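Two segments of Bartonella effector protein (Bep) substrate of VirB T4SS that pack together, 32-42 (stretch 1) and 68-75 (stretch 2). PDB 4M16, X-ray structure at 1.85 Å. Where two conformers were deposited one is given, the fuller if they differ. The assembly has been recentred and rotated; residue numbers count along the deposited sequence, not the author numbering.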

ATOM      1  N   GLN A  32      -2.020 -14.453 -15.853  1.00 25.48           N
ATOM      2  CA  GLN A  32      -2.137 -13.489 -16.939  0.50 24.70           C
ATOM      3  C   GLN A  32      -2.661 -12.145 -16.404  1.00 23.34           C
ATOM      4  O   GLN A  32      -2.173 -11.067 -16.789  1.00 22.94           O
ATOM      5  CB  GLN A  32      -3.036 -14.086 -18.029  0.50 25.28           C
ATOM      6  CG  GLN A  32      -2.526 -15.422 -18.592  0.50 27.28           C
ATOM      7  CD  GLN A  32      -3.010 -16.680 -17.867  0.50 28.04           C
ATOM      8  OE1 GLN A  32      -2.918 -16.811 -16.653  0.50 27.21           O
ATOM      9  NE2 GLN A  32      -3.486 -17.637 -18.639  0.50 29.49           N
ATOM     10  N   LEU A  33      -3.614 -12.219 -15.478  1.00 22.14           N
ATOM     11  CA  LEU A  33      -4.160 -11.037 -14.821  1.00 20.90           C
ATOM     12  C   LEU A  33      -3.070 -10.355 -14.055  1.00 20.01           C
ATOM     13  O   LEU A  33      -2.921  -9.154 -14.190  1.00 18.65           O
ATOM     14  CB  LEU A  33      -5.288 -11.352 -13.840  1.00 20.70           C
ATOM     15  CG  LEU A  33      -5.891 -10.125 -13.116  1.00 20.14           C
ATOM     16  CD1 LEU A  33      -6.351  -9.027 -14.065  1.00 19.36           C
ATOM     17  CD2 LEU A  33      -7.033 -10.546 -12.187  1.00 21.71           C
ATOM     18  N   GLU A  34      -2.323 -11.113 -13.254  1.00 20.94           N
ATOM     19  CA  GLU A  34      -1.291 -10.547 -12.393  1.00 22.27           C
ATOM     20  C   GLU A  34      -0.253  -9.779 -13.201  1.00 21.88           C
ATOM     21  O   GLU A  34       0.057  -8.624 -12.868  1.00 22.71           O
ATOM     22  CB  GLU A  34      -0.582 -11.620 -11.507  1.00 25.28           C
ATOM     23  CG  GLU A  34       0.201 -10.901 -10.419  1.00 28.11           C
ATOM     24  CD  GLU A  34       1.066 -11.752  -9.521  1.00 34.08           C
ATOM     25  OE1 GLU A  34       0.655 -12.857  -9.111  1.00 37.16           O
ATOM     26  OE2 GLU A  34       2.158 -11.253  -9.169  1.00 37.46           O
ATOM     27  N   LYS A  35       0.272 -10.417 -14.250  1.00 22.01           N
ATOM     28  CA  LYS A  35       1.243  -9.790 -15.165  1.00 21.43           C
ATOM     29  C   LYS A  35       0.712  -8.527 -15.787  1.00 19.91           C
ATOM     30  O   LYS A  35       1.426  -7.512 -15.881  1.00 19.74           O
ATOM     31  CB  LYS A  35       1.663 -10.749 -16.259  1.00 23.13           C
ATOM     32  N   ARG A  36      -0.561  -8.534 -16.134  1.00 19.34           N
ATOM     33  CA  ARG A  36      -1.147  -7.381 -16.815  1.00 18.93           C
ATOM     34  C   ARG A  36      -1.383  -6.218 -15.868  1.00 18.10           C
ATOM     35  O   ARG A  36      -1.097  -5.071 -16.229  1.00 17.52           O
ATOM     36  CB  ARG A  36      -2.423  -7.770 -17.573  1.00 19.24           C
ATOM     37  CG  ARG A  36      -3.159  -6.603 -18.151  1.00 19.17           C
ATOM     38  CD  ARG A  36      -2.301  -5.812 -19.142  1.00 19.71           C
ATOM     39  NE  ARG A  36      -3.078  -4.847 -19.906  1.00 20.40           N
ATOM     40  CZ  ARG A  36      -3.735  -5.119 -21.042  1.00 22.19           C
ATOM     41  NH1 ARG A  36      -3.703  -6.321 -21.601  1.00 22.92           N
ATOM     42  NH2 ARG A  36      -4.430  -4.155 -21.621  1.00 22.97           N
ATOM     43  N   CYS A  37      -1.801  -6.525 -14.640  1.00 18.24           N
ATOM     44  CA  CYS A  37      -1.859  -5.546 -13.579  1.00 18.30           C
ATOM     45  C   CYS A  37      -0.523  -4.894 -13.333  1.00 18.18           C
ATOM     46  O   CYS A  37      -0.473  -3.670 -13.156  1.00 17.93           O
ATOM     47  CB  CYS A  37      -2.483  -6.084 -12.296  1.00 19.26           C
ATOM     48  SG  CYS A  37      -4.246  -6.369 -12.512  1.00 22.45           S
ATOM     49  N   LYS A  38       0.559  -5.666 -13.303  1.00 19.67           N
ATOM     50  CA  LYS A  38       1.862  -5.082 -13.065  1.00 20.56           C
ATOM     51  C   LYS A  38       2.238  -4.154 -14.195  1.00 20.80           C
ATOM     52  O   LYS A  38       2.748  -3.060 -13.955  1.00 22.07           O
ATOM     53  CB  LYS A  38       2.923  -6.172 -12.937  1.00 22.92           C
ATOM     54  CG  LYS A  38       2.894  -6.853 -11.583  1.00 25.58           C
ATOM     55  CD  LYS A  38       4.166  -7.617 -11.278  1.00 29.80           C
ATOM     56  CE  LYS A  38       3.943  -8.537 -10.090  1.00 33.17           C
ATOM     57  NZ  LYS A  38       5.240  -8.831  -9.478  1.00 37.57           N
ATOM     58  N   ARG A  39       2.009  -4.594 -15.437  1.00 20.99           N
ATOM     59  CA  ARG A  39       2.330  -3.761 -16.588  1.00 22.09           C
ATOM     60  C   ARG A  39       1.568  -2.453 -16.603  1.00 20.50           C
ATOM     61  O   ARG A  39       2.161  -1.389 -16.766  1.00 20.35           O
ATOM     62  CB  ARG A  39       2.072  -4.520 -17.900  1.00 24.38           C
ATOM     63  CG  ARG A  39       3.018  -5.669 -18.103  1.00 28.40           C
ATOM     64  CD  ARG A  39       3.060  -6.215 -19.547  1.00 33.20           C
ATOM     65  NE  ARG A  39       1.784  -6.724 -20.043  1.00 37.61           N
ATOM     66  CZ  ARG A  39       1.245  -7.927 -19.772  1.00 41.54           C
ATOM     67  NH1 ARG A  39       1.843  -8.813 -18.969  1.00 44.76           N
ATOM     68  NH2 ARG A  39       0.069  -8.248 -20.296  1.00 43.26           N
ATOM     69  N   ASN A  40       0.262  -2.532 -16.415  1.00 18.41           N
ATOM     70  CA  ASN A  40      -0.573  -1.331 -16.364  1.00 18.11           C
ATOM     71  C   ASN A  40      -0.073  -0.341 -15.279  1.00 16.89           C
ATOM     72  O   ASN A  40       0.083   0.839 -15.538  1.00 16.85           O
ATOM     73  CB  ASN A  40      -2.018  -1.692 -16.093  1.00 17.64           C
ATOM     74  CG  ASN A  40      -2.737  -2.324 -17.277  1.00 18.74           C
ATOM     75  OD1 ASN A  40      -2.192  -2.509 -18.356  1.00 20.10           O
ATOM     76  ND2 ASN A  40      -4.041  -2.499 -17.109  1.00 19.09           N
ATOM     77  N   ALA A  41       0.104  -0.835 -14.055  1.00 17.05           N
ATOM     78  CA  ALA A  41       0.566  -0.037 -12.920  1.00 17.29           C
ATOM     79  C   ALA A  41       1.932   0.680 -13.147  1.00 18.45           C
ATOM     80  O   ALA A  41       2.115   1.828 -12.713  1.00 19.50           O
ATOM     81  CB  ALA A  41       0.629  -0.876 -11.676  1.00 17.26           C
ATOM     82  N   LYS A  42       2.899   0.003 -13.741  1.00 19.15           N
ATOM     83  CA  LYS A  42       4.169   0.631 -14.063  1.00 20.16           C
ATOM     84  C   LYS A  42       4.021   1.780 -15.068  1.00 21.21           C
ATOM     85  O   LYS A  42       4.628   2.842 -14.913  1.00 21.21           O
ATOM     86  CB  LYS A  42       5.145  -0.402 -14.611  1.00 21.77           C
ATOM     87  CG  LYS A  42       6.538   0.129 -14.895  1.00 24.03           C
ATOM     88  CD  LYS A  42       7.157   0.749 -13.646  1.00 25.03           C
ATOM     89  CE  LYS A  42       8.648   1.006 -13.748  1.00 28.62           C
ATOM     90  NZ  LYS A  42       8.829   1.963 -14.864  1.00 29.49           N
ATOM     91  N   ARG A  68      -5.891   5.338 -10.073  1.00 17.91           N
ATOM     92  CA  ARG A  68      -4.965   5.475 -11.205  1.00 18.17           C
ATOM     93  C   ARG A  68      -4.243   4.185 -11.584  1.00 17.01           C
ATOM     94  O   ARG A  68      -4.149   3.823 -12.780  1.00 16.83           O
ATOM     95  CB  ARG A  68      -3.899   6.560 -10.921  1.00 18.26           C
ATOM     96  CG  ARG A  68      -4.426   8.001 -10.901  1.00 19.45           C
ATOM     97  CD  ARG A  68      -4.849   8.498 -12.286  1.00 21.27           C
ATOM     98  NE  ARG A  68      -3.723   8.441 -13.221  1.00 22.27           N
ATOM     99  CZ  ARG A  68      -2.722   9.315 -13.284  1.00 23.20           C
ATOM    100  NH1 ARG A  68      -2.690  10.378 -12.494  1.00 23.34           N
ATOM    101  NH2 ARG A  68      -1.734   9.108 -14.142  1.00 24.19           N
ATOM    102  N   LEU A  69      -3.717   3.529 -10.554  1.00 17.10           N
ATOM    103  CA  LEU A  69      -2.881   2.341 -10.721  1.00 17.24           C
ATOM    104  C   LEU A  69      -3.663   1.134 -11.239  1.00 17.23           C
ATOM    105  O   LEU A  69      -3.124   0.376 -11.998  1.00 17.07           O
ATOM    106  CB  LEU A  69      -2.188   1.936  -9.419  1.00 17.53           C
ATOM    107  CG  LEU A  69      -1.016   2.825  -8.990  1.00 19.02           C
ATOM    108  CD1 LEU A  69      -0.588   2.658  -7.506  1.00 19.38           C
ATOM    109  CD2 LEU A  69       0.142   2.621  -9.910  1.00 20.23           C
ATOM    110  N   PHE A  70      -4.906   0.972 -10.815  1.00 17.67           N
ATOM    111  CA  PHE A  70      -5.674  -0.266 -11.030  1.00 17.21           C
ATOM    112  C   PHE A  70      -7.045  -0.066 -11.671  1.00 18.15           C
ATOM    113  O   PHE A  70      -7.824  -1.022 -11.767  1.00 18.98           O
ATOM    114  CB  PHE A  70      -5.884  -0.963  -9.664  1.00 16.89           C
ATOM    115  CG  PHE A  70      -4.614  -1.391  -9.024  1.00 15.73           C
ATOM    116  CD1 PHE A  70      -3.895  -2.443  -9.572  1.00 16.14           C
ATOM    117  CD2 PHE A  70      -4.079  -0.706  -7.932  1.00 15.35           C
ATOM    118  CE1 PHE A  70      -2.671  -2.817  -9.076  1.00 15.84           C
ATOM    119  CE2 PHE A  70      -2.849  -1.110  -7.402  1.00 14.92           C
ATOM    120  CZ  PHE A  70      -2.161  -2.162  -7.952  1.00 15.01           C
ATOM    121  N   GLY A  71      -7.336   1.132 -12.132  1.00 18.14           N
ATOM    122  CA  GLY A  71      -8.645   1.484 -12.627  1.00 18.61           C
ATOM    123  C   GLY A  71      -8.937   0.834 -13.950  1.00 18.84           C
ATOM    124  O   GLY A  71     -10.089   0.433 -14.215  1.00 18.50           O
ATOM    125  N   SER A  72      -7.900   0.622 -14.765  1.00 18.50           N
ATOM    126  CA  SER A  72      -8.113  -0.154 -15.985  1.00 19.78           C
ATOM    127  C   SER A  72      -8.492  -1.614 -15.738  1.00 19.85           C
ATOM    128  O   SER A  72      -9.172  -2.256 -16.599  1.00 20.58           O
ATOM    129  CB  SER A  72      -6.894  -0.082 -16.909  1.00 20.66           C
ATOM    130  OG  SER A  72      -6.832   1.221 -17.464  1.00 22.45           O
ATOM    131  N   ALA A  73      -8.077  -2.150 -14.591  1.00 18.57           N
ATOM    132  CA  ALA A  73      -8.316  -3.566 -14.273  1.00 19.07           C
ATOM    133  C   ALA A  73      -9.526  -3.864 -13.407  1.00 18.77           C
ATOM    134  O   ALA A  73     -10.258  -4.839 -13.675  1.00 18.62           O
ATOM    135  CB  ALA A  73      -7.075  -4.179 -13.666  1.00 18.60           C
ATOM    136  N   PHE A  74      -9.733  -3.058 -12.355  1.00 18.08           N
ATOM    137  CA  PHE A  74     -10.768  -3.342 -11.364  1.00 18.09           C
ATOM    138  C   PHE A  74     -11.822  -2.261 -11.196  1.00 18.37           C
ATOM    139  O   PHE A  74     -11.494  -1.049 -11.040  1.00 18.09           O
ATOM    140  CB  PHE A  74     -10.108  -3.625 -10.006  1.00 17.79           C
ATOM    141  CG  PHE A  74      -9.125  -4.760 -10.038  1.00 17.93           C
ATOM    142  CD1 PHE A  74      -9.508  -6.001 -10.432  1.00 18.64           C
ATOM    143  CD2 PHE A  74      -7.835  -4.574  -9.640  1.00 18.23           C
ATOM    144  CE1 PHE A  74      -8.616  -7.045 -10.479  1.00 18.13           C
ATOM    145  CE2 PHE A  74      -6.928  -5.618  -9.634  1.00 18.61           C
ATOM    146  CZ  PHE A  74      -7.312  -6.850 -10.048  1.00 18.50           C
ATOM    147  N   GLU A  75     -13.094  -2.694 -11.248  1.00 18.57           N
ATOM    148  CA  GLU A  75     -14.232  -1.844 -10.977  1.00 19.36           C
ATOM    149  C   GLU A  75     -14.109  -1.150  -9.636  1.00 19.04           C
ATOM    150  O   GLU A  75     -14.600  -0.030  -9.471  1.00 19.62           O
ATOM    151  CB  GLU A  75     -15.564  -2.640 -11.038  1.00 20.19           C
ATOM    152  CG  GLU A  75     -15.948  -3.113 -12.415  1.00 20.80           C
ATOM    153  CD  GLU A  75     -17.222  -3.957 -12.417  1.00 21.99           C
ATOM    154  OE1 GLU A  75     -18.189  -3.607 -11.699  1.00 22.65           O
ATOM    155  OE2 GLU A  75     -17.246  -4.973 -13.152  1.00 22.08           O
TER
HETATM  156  O   HOH W   1      -2.995  -2.363 -12.671  1.00 20.91           O

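Packing beside a helix depends on side-chain conformations that suit the local spacing of the backbones. The segment 32-42 of this Bartonella effector protein illustrates the principle. It is helical throughout, with i to i+4 bonds such as C37 N to L33 O (2.9 Å) and A41 N to C37 O (3.0 Å), so L33, C37 and A41 recur along one side. Against them lies the last part of a second helix and the segment after it, where F74 N bonds F70 O at 2.9 Å. The separation is uneven: CA of A41 lies 4.7 Å from CA of L69, whereas CA of C37 and CA of A73 are 6.8 Å apart.

Where the backbones are closest, a small residue meets a long one. L69 leaves its backbone sideways, but its m,t rotamer carries CD2 to 3.9 Å from CB of A41 and 3.5 Å from the A41 carbonyl O. At the wider end, C37 points toward the other stretch in an m rotamer, placing SG 3.8 Å from CB of A73 and 4.0 Å from CZ of F74. C37 SG stands 4.7 Å from the F74 ring centroid, in an oblique sulfur-aromatic contact. L33, in a t,p rotamer, sets CD2 at the ring's edge, 4.2 Å from CE1 of F74.

N40 shows a polar side chain held from within its own helix. It points toward the other stretch with chi1 m (-73°) and chi2 near 0°; R36 NE donates to N40 OD1 (2.9 Å), while N40 ND2 lies 3.7 Å from CB of S72, a van der Waals contact.

No direct hydrogen bond joins the stretches. Instead, a single water donates to both C37 O (2.9 Å) and L69 O (2.8 Å), bridging two carbonyls that, both being acceptors, could not bond each other. Apolar packing supplies most of the direct side-chain contacts.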